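Endoglucanase A (Clostridium longisporum, PDB 6Q1I) hydrolyses internal beta-1,4-glucosidic linkages of beta-glucan, lichenan and carboxymethylcellulose and also cleaves xylan, through a family 5 glycoside hydrolase domain with a TIM-barrel fold. Local coordinates at residues Thr293-Thr305 / Phe342-Val356. Numbering follows the deposited sequence.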
# COMPACT_ATOMS: atom_id res chain seq x y z
N THR A 293 -12.99 8.31 -18.84
CA THR A 293 -12.21 7.08 -18.98
C THR A 293 -11.04 7.23 -19.94
O THR A 293 -9.98 6.64 -19.72
CB THR A 293 -13.15 5.94 -19.40
OG1 THR A 293 -14.19 5.80 -18.42
CG2 THR A 293 -12.40 4.62 -19.54
N SER A 294 -11.21 7.98 -21.03
CA SER A 294 -10.12 8.13 -22.00
C SER A 294 -8.88 8.73 -21.34
O SER A 294 -7.76 8.25 -21.54
CB SER A 294 -10.56 9.01 -23.18
OG SER A 294 -11.65 8.45 -23.88
N SER A 295 -9.08 9.80 -20.56
CA SER A 295 -7.95 10.44 -19.88
C SER A 295 -7.39 9.55 -18.78
O SER A 295 -6.17 9.49 -18.59
CB SER A 295 -8.38 11.78 -19.29
OG SER A 295 -8.49 12.77 -20.29
N ARG A 296 -8.26 8.87 -18.04
CA ARG A 296 -7.78 7.97 -16.99
C ARG A 296 -6.93 6.85 -17.58
O ARG A 296 -5.91 6.46 -17.00
CB ARG A 296 -8.96 7.38 -16.21
CG ARG A 296 -9.76 8.40 -15.42
CD ARG A 296 -10.97 7.75 -14.79
NE ARG A 296 -10.60 6.82 -13.73
CZ ARG A 296 -11.38 5.85 -13.28
NH1 ARG A 296 -12.59 5.66 -13.81
NH2 ARG A 296 -10.97 5.06 -12.29
N ALA A 297 -7.33 6.33 -18.74
CA ALA A 297 -6.55 5.28 -19.38
C ALA A 297 -5.22 5.80 -19.89
O ALA A 297 -4.20 5.10 -19.80
CB ALA A 297 -7.36 4.65 -20.52
N GLU A 298 -5.20 7.00 -20.47
CA GLU A 298 -3.93 7.59 -20.90
C GLU A 298 -2.97 7.73 -19.72
O GLU A 298 -1.80 7.37 -19.82
CB GLU A 298 -4.18 8.95 -21.55
CG GLU A 298 -4.70 8.89 -22.97
CD GLU A 298 -4.55 10.20 -23.71
OE1 GLU A 298 -5.50 10.60 -24.41
OE2 GLU A 298 -3.49 10.84 -23.58
N LEU A 299 -3.47 8.26 -18.60
CA LEU A 299 -2.62 8.40 -17.42
C LEU A 299 -2.15 7.05 -16.92
O LEU A 299 -0.96 6.88 -16.61
CB LEU A 299 -3.39 9.14 -16.33
CG LEU A 299 -2.71 9.18 -14.96
CD1 LEU A 299 -1.37 9.89 -15.03
CD2 LEU A 299 -3.61 9.87 -13.94
N ALA A 300 -3.05 6.07 -16.85
CA ALA A 300 -2.68 4.74 -16.36
C ALA A 300 -1.53 4.15 -17.16
O ALA A 300 -0.56 3.64 -16.59
CB ALA A 300 -3.90 3.82 -16.41
N GLU A 301 -1.62 4.19 -18.49
CA GLU A 301 -0.56 3.60 -19.30
C GLU A 301 0.74 4.37 -19.13
O GLU A 301 1.81 3.77 -18.95
CB GLU A 301 -0.93 3.57 -20.78
CG GLU A 301 0.19 2.90 -21.59
CD GLU A 301 -0.02 2.89 -23.08
OE1 GLU A 301 -1.10 3.29 -23.55
OE2 GLU A 301 0.92 2.46 -23.79
N TYR A 302 0.68 5.70 -19.18
CA TYR A 302 1.90 6.48 -19.11
C TYR A 302 2.57 6.30 -17.75
O TYR A 302 3.79 6.13 -17.66
CB TYR A 302 1.62 7.95 -19.37
CG TYR A 302 2.89 8.72 -19.62
CD1 TYR A 302 3.39 8.86 -20.91
CD2 TYR A 302 3.63 9.26 -18.57
CE1 TYR A 302 4.56 9.53 -21.15
CE2 TYR A 302 4.81 9.94 -18.81
CZ TYR A 302 5.26 10.06 -20.10
OH TYR A 302 6.43 10.72 -20.38
N TYR A 303 1.77 6.32 -16.69
CA TYR A 303 2.29 6.16 -15.33
C TYR A 303 3.02 4.84 -15.18
O TYR A 303 4.16 4.80 -14.70
CB TYR A 303 1.12 6.28 -14.36
CG TYR A 303 1.43 6.51 -12.89
CD1 TYR A 303 2.24 5.63 -12.17
CD2 TYR A 303 0.85 7.57 -12.21
CE1 TYR A 303 2.48 5.82 -10.83
CE2 TYR A 303 1.08 7.75 -10.85
CZ TYR A 303 1.90 6.89 -10.17
OH TYR A 303 2.15 7.06 -8.82
N VAL A 304 2.39 3.73 -15.56
CA VAL A 304 3.02 2.43 -15.40
C VAL A 304 4.28 2.33 -16.26
O VAL A 304 5.30 1.81 -15.81
CB VAL A 304 2.03 1.29 -15.70
CG1 VAL A 304 2.74 -0.04 -15.64
CG2 VAL A 304 0.88 1.31 -14.71
N THR A 305 4.23 2.80 -17.51
CA THR A 305 5.41 2.76 -18.36
C THR A 305 6.55 3.55 -17.75
O THR A 305 7.68 3.07 -17.66
CB THR A 305 5.09 3.31 -19.76
OG1 THR A 305 4.05 2.55 -20.38
CG2 THR A 305 6.32 3.23 -20.66
N PHE A 342 -14.11 -0.70 -15.73
CA PHE A 342 -13.44 0.06 -16.80
C PHE A 342 -12.36 -0.83 -17.41
O PHE A 342 -11.18 -0.76 -17.05
CB PHE A 342 -12.86 1.37 -16.26
CG PHE A 342 -13.90 2.28 -15.68
CD1 PHE A 342 -14.72 3.03 -16.51
CD2 PHE A 342 -14.09 2.36 -14.31
CE1 PHE A 342 -15.70 3.84 -15.99
CE2 PHE A 342 -15.08 3.18 -13.78
CZ PHE A 342 -15.88 3.92 -14.63
N SER A 343 -12.76 -1.69 -18.35
CA SER A 343 -11.78 -2.55 -19.00
C SER A 343 -10.69 -1.74 -19.70
O SER A 343 -9.55 -2.20 -19.78
CB SER A 343 -12.47 -3.51 -19.97
OG SER A 343 -13.13 -2.80 -21.00
N ASP A 344 -11.02 -0.54 -20.20
CA ASP A 344 -10.01 0.25 -20.89
C ASP A 344 -8.90 0.69 -19.95
O ASP A 344 -7.74 0.83 -20.38
CB ASP A 344 -10.64 1.50 -21.55
CG ASP A 344 -11.50 1.18 -22.77
OD1 ASP A 344 -11.39 0.08 -23.35
OD2 ASP A 344 -12.29 2.07 -23.15
N ILE A 345 -9.22 0.95 -18.68
CA ILE A 345 -8.19 1.35 -17.73
C ILE A 345 -7.33 0.15 -17.34
O ILE A 345 -6.10 0.23 -17.30
CB ILE A 345 -8.79 2.06 -16.50
CG1 ILE A 345 -9.55 3.32 -16.94
CG2 ILE A 345 -7.70 2.40 -15.48
CD1 ILE A 345 -10.35 3.98 -15.83
N LYS A 346 -7.97 -0.99 -17.05
CA LYS A 346 -7.22 -2.22 -16.81
C LYS A 346 -6.28 -2.52 -17.98
O LYS A 346 -5.10 -2.83 -17.79
CB LYS A 346 -8.18 -3.38 -16.55
CG LYS A 346 -7.54 -4.75 -16.41
CD LYS A 346 -7.41 -5.50 -17.74
CE LYS A 346 -8.76 -5.87 -18.33
NZ LYS A 346 -8.64 -6.70 -19.55
N ASP A 347 -6.80 -2.43 -19.21
CA ASP A 347 -5.99 -2.72 -20.38
C ASP A 347 -4.80 -1.77 -20.47
O ASP A 347 -3.70 -2.18 -20.84
CB ASP A 347 -6.82 -2.62 -21.66
CG ASP A 347 -7.75 -3.80 -21.86
OD1 ASP A 347 -7.57 -4.84 -21.17
OD2 ASP A 347 -8.66 -3.68 -22.70
N ALA A 348 -5.01 -0.49 -20.12
CA ALA A 348 -3.93 0.49 -20.17
C ALA A 348 -2.84 0.20 -19.14
O ALA A 348 -1.65 0.37 -19.42
CB ALA A 348 -4.51 1.89 -19.96
N LEU A 349 -3.23 -0.23 -17.94
CA LEU A 349 -2.26 -0.58 -16.91
C LEU A 349 -1.36 -1.72 -17.38
O LEU A 349 -0.13 -1.67 -17.23
CB LEU A 349 -2.99 -0.98 -15.63
CG LEU A 349 -3.70 0.13 -14.86
CD1 LEU A 349 -4.60 -0.47 -13.79
CD2 LEU A 349 -2.71 1.09 -14.24
N ILE A 350 -1.96 -2.77 -17.93
CA ILE A 350 -1.19 -3.93 -18.35
C ILE A 350 -0.35 -3.58 -19.57
O ILE A 350 0.79 -4.02 -19.70
CB ILE A 350 -2.12 -5.14 -18.60
CG1 ILE A 350 -2.96 -5.46 -17.34
CG2 ILE A 350 -1.31 -6.35 -19.05
CD1 ILE A 350 -2.14 -5.70 -16.09
N ARG A 351 -0.91 -2.78 -20.49
CA ARG A 351 -0.15 -2.32 -21.65
C ARG A 351 1.08 -1.52 -21.22
O ARG A 351 2.16 -1.68 -21.79
CB ARG A 351 -1.06 -1.49 -22.56
CG ARG A 351 -0.39 -0.96 -23.80
CD ARG A 351 -1.41 -0.40 -24.79
NE ARG A 351 -2.19 0.72 -24.27
CZ ARG A 351 -3.50 0.68 -24.01
NH1 ARG A 351 -4.23 -0.41 -24.20
NH2 ARG A 351 -4.09 1.77 -23.56
N GLY A 352 0.94 -0.68 -20.19
CA GLY A 352 2.09 0.08 -19.72
C GLY A 352 3.18 -0.82 -19.17
O GLY A 352 4.37 -0.57 -19.38
N TYR A 353 2.79 -1.89 -18.46
CA TYR A 353 3.76 -2.87 -18.00
C TYR A 353 4.44 -3.57 -19.17
O TYR A 353 5.68 -3.68 -19.22
CB TYR A 353 3.07 -3.89 -17.08
CG TYR A 353 3.96 -5.06 -16.76
CD1 TYR A 353 5.00 -4.94 -15.85
CD2 TYR A 353 3.80 -6.26 -17.42
CE1 TYR A 353 5.85 -6.00 -15.59
CE2 TYR A 353 4.64 -7.33 -17.16
CZ TYR A 353 5.67 -7.19 -16.25
OH TYR A 353 6.53 -8.24 -16.00
N LYS A 354 3.66 -4.02 -20.15
CA LYS A 354 4.21 -4.73 -21.30
C LYS A 354 5.03 -3.83 -22.22
O LYS A 354 5.85 -4.34 -23.00
CB LYS A 354 3.07 -5.38 -22.08
CG LYS A 354 2.42 -6.55 -21.35
CD LYS A 354 3.41 -7.67 -21.02
CE LYS A 354 4.12 -8.22 -22.26
NZ LYS A 354 5.17 -9.20 -21.87
N ASN A 355 4.84 -2.51 -22.16
CA ASN A 355 5.70 -1.61 -22.91
C ASN A 355 7.15 -1.77 -22.48
O ASN A 355 8.07 -1.56 -23.28
CB ASN A 355 5.30 -0.16 -22.66
CG ASN A 355 4.03 0.25 -23.39
OD1 ASN A 355 3.63 -0.38 -24.37
ND2 ASN A 355 3.41 1.32 -22.92
N VAL A 356 7.37 -2.14 -21.22
CA VAL A 356 8.71 -2.24 -20.65
C VAL A 356 9.17 -3.68 -20.56
O VAL A 356 10.35 -3.97 -20.79
CB VAL A 356 8.71 -1.56 -19.26
CG1 VAL A 356 10.08 -1.67 -18.62
CG2 VAL A 356 8.27 -0.10 -19.38
O HOH W 1 -11.55 5.08 -23.11
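E301 of helix 293-309 receives R351 and N355 of helix 343-356 on its two carboxylate oxygens. With CG anti to the backbone N (chi1 -178°) and the chain extended beyond it, the carboxylate reaches across the seam as a knob among A348, R351, G352 and N355. R351 NE lies 2.9 Å from E301 OE1 in a nearly straight salt bridge (168° at the hydrogen); the oxygen lies in the guanidinium plane, yet the donor comes from well above the carboxylate plane. On the other oxygen, N355 ND2 meets the anti lone pair of E301 OE2 at 2.9 Å. The same amide nitrogen donates to T305 OG1, also 2.9 Å away, and both acceptors lie close to the amide plane, which helps to set the rotation of the amide.

The helices run nearly parallel, crossing at -24° with axes 7.3 Å apart. This close approach is consistent with the small residues at the seam: A297 CB and A348 CB are 4.0 Å apart, and G352 brings bare backbone against the partner helix, its CA 3.2 Å from T305 OG1. V304 CG1 lies against the G352-Y353 peptide, 3.4 Å from Y353 N.

Toward the N-termini, I345 is a knob from the other helix, in the hole formed by T293, R296, A297 and A300. Its CD1 covers the centre of one face of the R296 guanidinium, 3.3 Å from CZ. R296, bent at chi3, stands steeply to the F342 ring and presents NH1 over its face in a cation-pi contact, while its NH2 bonds to S287 O.

In the eight-stranded parallel (beta/alpha)8, or TIM, barrel, helix 293-309 follows strand 280-285 and helix 343-356 follows strand 314-318. V304 and L349 pack inward on F285, and I345 and L349 on W316, whereas L299 and Y302 face helix 256-275.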